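PDB 4XLG: structure-specific endonuclease subunit SLX1, which probably serves as the catalytic subunit of the SLX1-SLX4 endonuclease, which makes single-strand cuts in the duplex part of branched DNA near single-strand junctions during repair and recombination. Local coordinates for residues 11-16 with 67-72; 15-20 with 61-66; 125-130 with 285-290. The protein carries 1 engineered substitution. All blocks are in the same frame, centred on the assembly; numbering follows the deposited sequence.

Interaction 1: 11-16 with 67-72; sequences YGCYLL and YGFPSR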
loop_
_atom_site.group_PDB
_atom_site.type_symbol
_atom_site.label_atom_id
_atom_site.label_comp_id
_atom_site.label_asym_id
_atom_site.label_seq_id
_atom_site.Cartn_x
_atom_site.Cartn_y
_atom_site.Cartn_z
ATOM N N TYR B 11 3.554 4.920 4.356
ATOM C CA TYR B 11 3.272 4.028 5.482
ATOM C C TYR B 11 3.948 2.728 5.067
ATOM O O TYR B 11 3.671 2.208 3.964
ATOM C CB TYR B 11 1.737 3.839 5.730
ATOM C CG TYR B 11 1.446 3.744 7.226
ATOM C CD1 TYR B 11 1.856 2.579 7.975
ATOM C CD2 TYR B 11 0.886 4.808 7.903
ATOM C CE1 TYR B 11 1.643 2.531 9.376
ATOM C CE2 TYR B 11 0.659 4.759 9.271
ATOM C CZ TYR B 11 1.069 3.625 9.985
ATOM O OH TYR B 11 0.841 3.619 11.346
ATOM N N GLY B 12 4.812 2.189 5.929
ATOM C CA GLY B 12 5.585 1.044 5.481
ATOM C C GLY B 12 5.666 0.011 6.597
ATOM O O GLY B 12 5.572 0.335 7.786
ATOM N N CYS B 13 5.825 -1.239 6.178
ATOM C CA CYS B 13 6.093 -2.362 7.093
ATOM C C CYS B 13 7.549 -2.759 6.913
ATOM O O CYS B 13 7.936 -3.149 5.819
ATOM C CB CYS B 13 5.242 -3.590 6.767
ATOM S SG CYS B 13 3.504 -3.436 7.143
ATOM N N TYR B 14 8.320 -2.705 7.999
ATOM C CA TYR B 14 9.776 -2.857 7.923
ATOM C C TYR B 14 10.243 -4.101 8.607
ATOM O O TYR B 14 9.608 -4.642 9.524
ATOM C CB TYR B 14 10.505 -1.638 8.541
ATOM C CG TYR B 14 10.060 -1.331 9.999
ATOM C CD1 TYR B 14 10.698 -1.938 11.100
ATOM C CD2 TYR B 14 8.971 -0.440 10.250
ATOM C CE1 TYR B 14 10.298 -1.655 12.412
ATOM C CE2 TYR B 14 8.582 -0.118 11.570
ATOM C CZ TYR B 14 9.276 -0.765 12.643
ATOM O OH TYR B 14 8.880 -0.494 13.912
ATOM N N LEU B 15 11.402 -4.568 8.115
ATOM C CA LEU B 15 12.097 -5.690 8.761
ATOM C C LEU B 15 13.451 -5.186 9.283
ATOM O O LEU B 15 14.227 -4.580 8.515
ATOM C CB LEU B 15 12.309 -6.821 7.741
ATOM C CG LEU B 15 13.160 -8.009 8.243
ATOM C CD1 LEU B 15 12.459 -8.741 9.417
ATOM C CD2 LEU B 15 13.488 -8.968 7.066
ATOM N N LEU B 16 13.688 -5.389 10.576
ATOM C CA LEU B 16 14.977 -5.026 11.193
ATOM C C LEU B 16 15.743 -6.308 11.419
ATOM O O LEU B 16 15.158 -7.336 11.708
ATOM C CB LEU B 16 14.802 -4.343 12.559
ATOM C CG LEU B 16 13.825 -3.161 12.628
ATOM C CD1 LEU B 16 13.853 -2.627 14.137
ATOM C CD2 LEU B 16 14.247 -2.078 11.568
ATOM N N TYR B 67 6.280 -0.581 1.243
ATOM C CA TYR B 67 5.482 0.626 1.480
ATOM C C TYR B 67 4.525 0.830 0.293
ATOM O O TYR B 67 4.457 -0.016 -0.615
ATOM C CB TYR B 67 6.399 1.854 1.720
ATOM C CG TYR B 67 7.251 2.279 0.529
ATOM C CD1 TYR B 67 8.447 1.616 0.215
ATOM C CD2 TYR B 67 6.863 3.380 -0.264
ATOM C CE1 TYR B 67 9.230 2.016 -0.861
ATOM C CE2 TYR B 67 7.660 3.785 -1.353
ATOM C CZ TYR B 67 8.850 3.099 -1.626
ATOM O OH TYR B 67 9.611 3.500 -2.702
ATOM N N GLY B 68 3.735 1.882 0.362
ATOM C CA GLY B 68 2.684 2.110 -0.653
ATOM C C GLY B 68 1.303 1.706 -0.147
ATOM O O GLY B 68 0.353 1.639 -0.944
ATOM N N PHE B 69 1.165 1.421 1.160
ATOM C CA PHE B 69 -0.129 0.980 1.697
ATOM C C PHE B 69 -1.195 2.063 1.612
ATOM O O PHE B 69 -0.897 3.229 1.827
ATOM C CB PHE B 69 0.021 0.545 3.152
ATOM C CG PHE B 69 0.786 -0.759 3.282
ATOM C CD1 PHE B 69 0.125 -1.958 3.042
ATOM C CD2 PHE B 69 2.146 -0.771 3.560
ATOM C CE1 PHE B 69 0.797 -3.185 3.104
ATOM C CE2 PHE B 69 2.830 -1.992 3.639
ATOM C CZ PHE B 69 2.151 -3.210 3.420
ATOM N N PRO B 70 -2.428 1.664 1.288
ATOM C CA PRO B 70 -3.481 2.663 1.093
ATOM C C PRO B 70 -3.996 3.204 2.431
ATOM O O PRO B 70 -4.773 4.158 2.440
ATOM C CB PRO B 70 -4.587 1.885 0.349
ATOM C CG PRO B 70 -4.326 0.390 0.677
ATOM C CD PRO B 70 -2.791 0.329 0.764
ATOM N N SER B 71 -3.649 2.549 3.540
ATOM C CA SER B 71 -4.127 3.007 4.857
ATOM C C SER B 71 -3.226 2.436 5.901
ATOM O O SER B 71 -2.574 1.419 5.678
ATOM C CB SER B 71 -5.580 2.563 5.163
ATOM O OG SER B 71 -5.704 1.122 5.093
ATOM N N ARG B 72 -3.275 3.034 7.076
ATOM C CA ARG B 72 -2.594 2.437 8.251
ATOM C C ARG B 72 -3.209 1.048 8.517
ATOM O O ARG B 72 -2.507 0.117 8.859
ATOM C CB ARG B 72 -2.810 3.357 9.482
ATOM C CG ARG B 72 -2.302 2.799 10.829
ATOM C CD ARG B 72 -2.756 3.742 11.971
ATOM N NE ARG B 72 -2.850 2.956 13.189
ATOM C CZ ARG B 72 -3.982 2.522 13.729
ATOM N NH1 ARG B 72 -5.166 2.875 13.221
ATOM N NH2 ARG B 72 -3.914 1.770 14.822
HETATM O O HOH W 1 3.623 4.499 1.448
#
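R72 carries CG anti to its backbone N (chi1 173°), alongside the Y11 ring and 3.3 Å from Y11 OH; in F69, chi1 of -71° sets CG beside the backbone N, and the CD2 edge of the ring lies against Y11 O. The Y11 ring is covered on one face by R72: CA stands over the ring centre, 4.1 Å from the centroid and only 7° off the normal, a CH-pi contact, with CB above CE2. F69 offers its edge instead. CD2 lies 3.4 Å from Y11 O, which sits in the ring plane, and SG of C13, in one of its two conformers, comes obliquely to CE2 and CZ. In this GIY-YIG nuclease domain G12, C13 and Y14 correspond to the first signature triplet; here the start of their strand meets the turn that leads into helix 72-84. G12 CA packs 3.9 Å from Y67 CB. G68, with positive phi, makes the turn. Water 1 joins the two segments by accepting from Y11 N (2.9 Å) and G68 N (2.8 Å). Beyond, F78 of helix 72-84 meets F69 edge-to-face, and S71 OG caps A74 N.

Interaction 2: 15-20 with 61-66; sequences LLQSIS and EMVAIV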
loop_
_atom_site.group_PDB
_atom_site.type_symbol
_atom_site.label_atom_id
_atom_site.label_comp_id
_atom_site.label_asym_id
_atom_site.label_seq_id
_atom_site.Cartn_x
_atom_site.Cartn_y
_atom_site.Cartn_z
ATOM N N LEU B 15 11.402 -4.568 8.115
ATOM C CA LEU B 15 12.097 -5.690 8.761
ATOM C C LEU B 15 13.451 -5.186 9.283
ATOM O O LEU B 15 14.227 -4.580 8.515
ATOM C CB LEU B 15 12.309 -6.821 7.741
ATOM C CG LEU B 15 13.160 -8.009 8.243
ATOM C CD1 LEU B 15 12.459 -8.741 9.417
ATOM C CD2 LEU B 15 13.488 -8.968 7.066
ATOM N N LEU B 16 13.688 -5.389 10.576
ATOM C CA LEU B 16 14.977 -5.026 11.193
ATOM C C LEU B 16 15.743 -6.308 11.419
ATOM O O LEU B 16 15.158 -7.336 11.708
ATOM C CB LEU B 16 14.802 -4.343 12.559
ATOM C CG LEU B 16 13.825 -3.161 12.628
ATOM C CD1 LEU B 16 13.853 -2.627 14.137
ATOM C CD2 LEU B 16 14.247 -2.078 11.568
ATOM N N GLN B 17 17.057 -6.211 11.289
ATOM C CA GLN B 17 17.949 -7.291 11.659
ATOM C C GLN B 17 18.997 -6.703 12.582
ATOM O O GLN B 17 19.648 -5.738 12.229
ATOM C CB GLN B 17 18.605 -7.879 10.409
ATOM C CG GLN B 17 19.576 -9.082 10.768
ATOM C CD GLN B 17 20.205 -9.700 9.502
ATOM O OE1 GLN B 17 20.107 -9.139 8.396
ATOM N NE2 GLN B 17 20.849 -10.831 9.676
ATOM N N SER B 18 19.164 -7.280 13.768
ATOM C CA SER B 18 20.180 -6.739 14.687
ATOM C C SER B 18 21.568 -6.767 14.035
ATOM O O SER B 18 21.977 -7.777 13.386
ATOM C CB SER B 18 20.167 -7.556 16.002
ATOM O OG SER B 18 21.289 -7.168 16.814
ATOM N N ILE B 19 22.339 -5.690 14.205
ATOM C CA ILE B 19 23.678 -5.728 13.587
ATOM C C ILE B 19 24.607 -6.710 14.273
ATOM O O ILE B 19 25.295 -7.491 13.616
ATOM C CB ILE B 19 24.268 -4.271 13.559
ATOM C CG1 ILE B 19 23.368 -3.470 12.601
ATOM C CG2 ILE B 19 25.745 -4.245 13.074
ATOM C CD1 ILE B 19 23.516 -1.895 12.834
ATOM N N SER B 20 24.604 -6.719 15.584
ATOM C CA SER B 20 25.479 -7.642 16.326
ATOM C C SER B 20 24.843 -9.038 16.441
ATOM O O SER B 20 25.563 -10.041 16.383
ATOM C CB SER B 20 25.774 -7.052 17.731
ATOM O OG SER B 20 26.661 -7.873 18.479
ATOM N N GLU B 61 19.690 -2.839 12.116
ATOM C CA GLU B 61 19.739 -2.369 10.715
ATOM C C GLU B 61 18.346 -2.537 10.091
ATOM O O GLU B 61 17.758 -3.608 10.224
ATOM C CB GLU B 61 20.765 -3.235 9.896
ATOM C CG GLU B 61 20.830 -2.833 8.402
ATOM C CD GLU B 61 21.631 -3.839 7.567
ATOM O OE1 GLU B 61 21.976 -4.932 8.076
ATOM O OE2 GLU B 61 21.915 -3.519 6.381
ATOM N N MET B 62 17.786 -1.485 9.472
ATOM C CA MET B 62 16.531 -1.709 8.740
ATOM C C MET B 62 16.917 -2.300 7.389
ATOM O O MET B 62 17.481 -1.612 6.562
ATOM C CB MET B 62 15.742 -0.391 8.588
ATOM C CG MET B 62 14.368 -0.651 7.870
ATOM S SD MET B 62 13.388 0.880 7.798
ATOM C CE MET B 62 12.992 1.090 9.533
ATOM N N VAL B 63 16.601 -3.577 7.146
ATOM C CA VAL B 63 17.111 -4.161 5.919
ATOM C C VAL B 63 16.147 -4.078 4.739
ATOM O O VAL B 63 16.569 -4.158 3.563
ATOM C CB VAL B 63 17.525 -5.666 6.139
ATOM C CG1 VAL B 63 18.730 -5.720 7.150
ATOM C CG2 VAL B 63 16.363 -6.576 6.631
ATOM N N ALA B 64 14.854 -3.944 5.042
ATOM C CA ALA B 64 13.836 -3.884 3.973
ATOM C C ALA B 64 12.613 -3.161 4.486
ATOM O O ALA B 64 12.340 -3.159 5.690
ATOM C CB ALA B 64 13.428 -5.300 3.480
ATOM N N ILE B 65 11.859 -2.568 3.565
ATOM C CA ILE B 65 10.577 -2.007 3.979
ATOM C C ILE B 65 9.622 -2.168 2.769
ATOM O O ILE B 65 10.043 -2.014 1.615
ATOM C CB ILE B 65 10.701 -0.526 4.451
ATOM C CG1 ILE B 65 9.354 -0.032 5.059
ATOM C CG2 ILE B 65 11.202 0.430 3.295
ATOM C CD1 ILE B 65 9.631 1.322 5.861
ATOM N N VAL B 66 8.382 -2.523 3.063
ATOM C CA VAL B 66 7.322 -2.626 2.059
ATOM C C VAL B 66 6.477 -1.396 2.281
ATOM O O VAL B 66 6.017 -1.175 3.411
ATOM C CB VAL B 66 6.479 -3.886 2.267
ATOM C CG1 VAL B 66 5.242 -3.967 1.272
ATOM C CG2 VAL B 66 7.388 -5.173 2.141
HETATM O O HOH W 2 21.935 -7.471 7.052
HETATM O O HOH W 3 22.177 -6.370 10.396
#
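L15 faces both V63 and A64, a classic beta bulge in an otherwise regular antiparallel pairing of two strands. L15 N donates almost straight to A64 O (3.0 Å, 172°), while L15 O takes V63 N at 2.9 Å. Past the bulge, Q17 and E61 form a hydrogen-bonded pair with both bonds at 2.9 Å; Q17 N approaches E61 O in the carbonyl plane, whereas E61 N reaches Q17 O from above its carbonyl plane. Packing is close around the leucines. CD2 of L16 lies 3.7 Å from CB of M62, and CD2 of L15 lies 3.8 Å from CG2 of V63, a methyl held between V63 N and its carbonyl carbon. The Q17 and E61 end is wetter. Both chains run extended from the same face of the sheet, and water 2 donates to Q17 OE1 (2.8 Å) and E61 OE1 (2.7 Å), bridging two polar ends that hold further partners, Q17 NE2 on R22 O and E61 OE2 on N134. In the five-stranded mixed sheet, strand 25-30 flanks strand 12-18 and strand 129-132 flanks strand 60-67; L16 and M62 face helix 33-41, with helix 176-213 packing on I19, M62 and I65.

Interaction 3: 125-130 with 285-290; sequences YMDLTL and LLKWCD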
loop_
_atom_site.group_PDB
_atom_site.type_symbol
_atom_site.label_atom_id
_atom_site.label_comp_id
_atom_site.label_asym_id
_atom_site.label_seq_id
_atom_site.Cartn_x
_atom_site.Cartn_y
_atom_site.Cartn_z
ATOM N N TYR B 125 -4.040 -5.743 -4.875
ATOM C CA TYR B 125 -4.691 -4.496 -5.304
ATOM C C TYR B 125 -3.883 -3.236 -4.990
ATOM O O TYR B 125 -4.115 -2.172 -5.556
ATOM C CB TYR B 125 -6.060 -4.382 -4.639
ATOM C CG TYR B 125 -7.095 -5.297 -5.182
ATOM C CD1 TYR B 125 -7.698 -5.024 -6.403
ATOM C CD2 TYR B 125 -7.529 -6.428 -4.456
ATOM C CE1 TYR B 125 -8.715 -5.827 -6.886
ATOM C CE2 TYR B 125 -8.509 -7.264 -4.949
ATOM C CZ TYR B 125 -9.076 -6.974 -6.171
ATOM O OH TYR B 125 -10.094 -7.719 -6.665
ATOM N N MET B 126 -2.948 -3.352 -4.060
ATOM C CA MET B 126 -2.241 -2.158 -3.583
ATOM C C MET B 126 -0.996 -1.811 -4.374
ATOM O O MET B 126 -0.465 -0.694 -4.175
ATOM C CB MET B 126 -1.883 -2.343 -2.084
ATOM C CG MET B 126 -3.124 -2.670 -1.228
ATOM S SD MET B 126 -2.550 -3.185 0.416
ATOM C CE MET B 126 -4.067 -3.846 1.086
ATOM N N ASP B 127 -0.525 -2.728 -5.245
ATOM C CA ASP B 127 0.709 -2.468 -6.048
ATOM C C ASP B 127 1.833 -1.925 -5.160
ATOM O O ASP B 127 2.429 -0.850 -5.430
ATOM C CB ASP B 127 0.453 -1.468 -7.193
ATOM C CG ASP B 127 -0.454 -2.043 -8.281
ATOM O OD1 ASP B 127 -0.449 -3.282 -8.506
ATOM O OD2 ASP B 127 -1.216 -1.257 -8.876
ATOM N N LEU B 128 2.136 -2.674 -4.093
ATOM C CA LEU B 128 3.118 -2.247 -3.096
ATOM C C LEU B 128 4.526 -2.193 -3.660
ATOM O O LEU B 128 4.826 -2.767 -4.721
ATOM C CB LEU B 128 3.077 -3.208 -1.885
ATOM C CG LEU B 128 1.661 -3.220 -1.237
ATOM C CD1 LEU B 128 1.571 -4.376 -0.281
ATOM C CD2 LEU B 128 1.440 -1.835 -0.482
ATOM N N THR B 129 5.399 -1.511 -2.923
ATOM C CA THR B 129 6.805 -1.479 -3.291
ATOM C C THR B 129 7.611 -2.177 -2.212
ATOM O O THR B 129 7.491 -1.823 -1.028
ATOM C CB THR B 129 7.313 -0.020 -3.463
ATOM O OG1 THR B 129 6.652 0.555 -4.612
ATOM C CG2 THR B 129 8.877 0.045 -3.672
ATOM N N LEU B 130 8.444 -3.137 -2.624
ATOM C CA LEU B 130 9.361 -3.811 -1.695
ATOM C C LEU B 130 10.758 -3.170 -1.902
ATOM O O LEU B 130 11.340 -3.285 -2.980
ATOM C CB LEU B 130 9.389 -5.330 -1.994
ATOM C CG LEU B 130 10.563 -6.102 -1.369
ATOM C CD1 LEU B 130 10.537 -5.977 0.165
ATOM C CD2 LEU B 130 10.426 -7.558 -1.872
ATOM N N LEU B 285 1.198 1.785 -17.729
ATOM C CA LEU B 285 0.551 1.105 -16.642
ATOM C C LEU B 285 0.396 2.022 -15.432
ATOM O O LEU B 285 1.368 2.616 -14.963
ATOM C CB LEU B 285 1.363 -0.115 -16.251
ATOM C CG LEU B 285 0.559 -1.100 -15.432
ATOM C CD1 LEU B 285 -0.182 -1.994 -16.431
ATOM C CD2 LEU B 285 1.502 -1.894 -14.545
ATOM N N LEU B 286 -0.816 2.116 -14.916
ATOM C CA LEU B 286 -1.073 2.927 -13.730
ATOM C C LEU B 286 -1.235 2.059 -12.496
ATOM O O LEU B 286 -1.639 0.897 -12.589
ATOM C CB LEU B 286 -2.331 3.770 -13.943
ATOM C CG LEU B 286 -2.349 4.611 -15.218
ATOM C CD1 LEU B 286 -3.711 5.263 -15.338
ATOM C CD2 LEU B 286 -1.258 5.682 -15.159
ATOM N N LYS B 287 -0.922 2.611 -11.331
ATOM C CA LYS B 287 -1.197 1.917 -10.077
ATOM C C LYS B 287 -2.428 2.576 -9.512
ATOM O O LYS B 287 -2.373 3.781 -9.225
ATOM C CB LYS B 287 -0.028 2.065 -9.103
ATOM C CG LYS B 287 1.196 1.338 -9.576
ATOM C CD LYS B 287 2.448 1.960 -8.995
ATOM C CE LYS B 287 2.679 1.610 -7.577
ATOM N NZ LYS B 287 4.177 1.722 -7.328
ATOM N N TRP B 288 -3.517 1.832 -9.362
ATOM C CA TRP B 288 -4.771 2.450 -8.923
ATOM C C TRP B 288 -4.602 3.133 -7.559
ATOM O O TRP B 288 -5.159 4.197 -7.308
ATOM C CB TRP B 288 -5.891 1.401 -8.865
ATOM C CG TRP B 288 -7.260 1.998 -8.560
ATOM C CD1 TRP B 288 -7.991 1.806 -7.421
ATOM C CD2 TRP B 288 -8.026 2.867 -9.397
ATOM N NE1 TRP B 288 -9.191 2.494 -7.499
ATOM C CE2 TRP B 288 -9.241 3.146 -8.710
ATOM C CE3 TRP B 288 -7.833 3.394 -10.679
ATOM C CZ2 TRP B 288 -10.245 3.952 -9.246
ATOM C CZ3 TRP B 288 -8.826 4.232 -11.221
ATOM C CH2 TRP B 288 -10.025 4.502 -10.505
ATOM N N CYS B 289 -3.794 2.534 -6.686
ATOM C CA CYS B 289 -3.547 3.150 -5.360
ATOM C C CYS B 289 -2.900 4.563 -5.442
ATOM O O CYS B 289 -3.250 5.483 -4.668
ATOM C CB CYS B 289 -2.635 2.198 -4.524
ATOM S SG CYS B 289 -2.454 2.769 -2.794
ATOM N N ASP B 290 -1.968 4.744 -6.373
ATOM C CA ASP B 290 -1.366 6.052 -6.587
ATOM C C ASP B 290 -2.405 7.026 -7.176
ATOM O O ASP B 290 -2.430 8.189 -6.813
ATOM C CB ASP B 290 -0.163 5.984 -7.529
ATOM C CG ASP B 290 1.084 5.426 -6.856
ATOM O OD1 ASP B 290 1.127 5.319 -5.609
ATOM O OD2 ASP B 290 2.017 5.066 -7.583
HETATM O O HOH W 4 -2.813 -0.076 -6.847
HETATM O O HOH W 5 -3.522 -1.044 -9.922
HETATM O O HOH W 6 4.126 1.429 -4.441
HETATM O O HOH W 7 -0.310 -1.558 -11.592
#
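D127 lays its carboxylate against the aliphatic part of K287, OD2 resting 3.5 Å from CB, while its own CB touches CG and CE. The lysine chain bends at chi3 (76°), which swings CE back to 3.3 Å from D127 O. D127 has positive phi and follows helix 121-124; K287 is the N-cap residue of helix 288-299. Nearby, C289 CB packs 3.6 Å from M126 O. No hydrogen bond links the segments directly, and water carries the polar traffic. The N-H groups of the first helical turn reach D127 OD2 through water: water 5 accepts from W288 N (2.9 Å) and water 4 from C289 N (2.8 Å), the latter within bonding distance of OD2 but with its protons contested. Water 7 donates to OD2 (2.9 Å) and to L286 O. On the lysine side, water 6 accepts from K287 NZ (2.9 Å) and meets D127 O and T129 OG1. The contact ties the turn leading into strand 129-132, an inner strand of the mixed sheet, to the C-terminal zinc-binding part, where L286 packs on the residues of the Cys4 zinc site; W288 NE1 bonds to the backbone of a chain of another protein. D127 OD1 is taken by N158. With OD2 at 6.4 Å from K287 NZ, the carboxylate is probably kept ionised less by a direct ion pair than by its waters and the two N-H groups of the helix start behind them.

Overall arrangement
Interaction 2 is the pairing of strands 12-18 and 60-67; interaction 1 lies at the start of strand 12-18, against the turn after strand 60-67. They share L15 and L16 and lie about 14 Å apart between centres, C13 N probably bonding to V66 O between them. Interaction 3 comes later in the chain, about 13 Å from interaction 1 and about 24 Å from interaction 2. It reaches the same five-stranded mixed sheet through strand 129-132, which pairs with strand 60-67, Y67 N probably bonding to T129 O. Contacts 11-16/67-72 and 15-20/61-66 thus build the GIY-YIG domain internally, and 125-130/285-290 joins that sheet to the zinc-binding C-terminal region, P70 packing on M126 and G68 on C289.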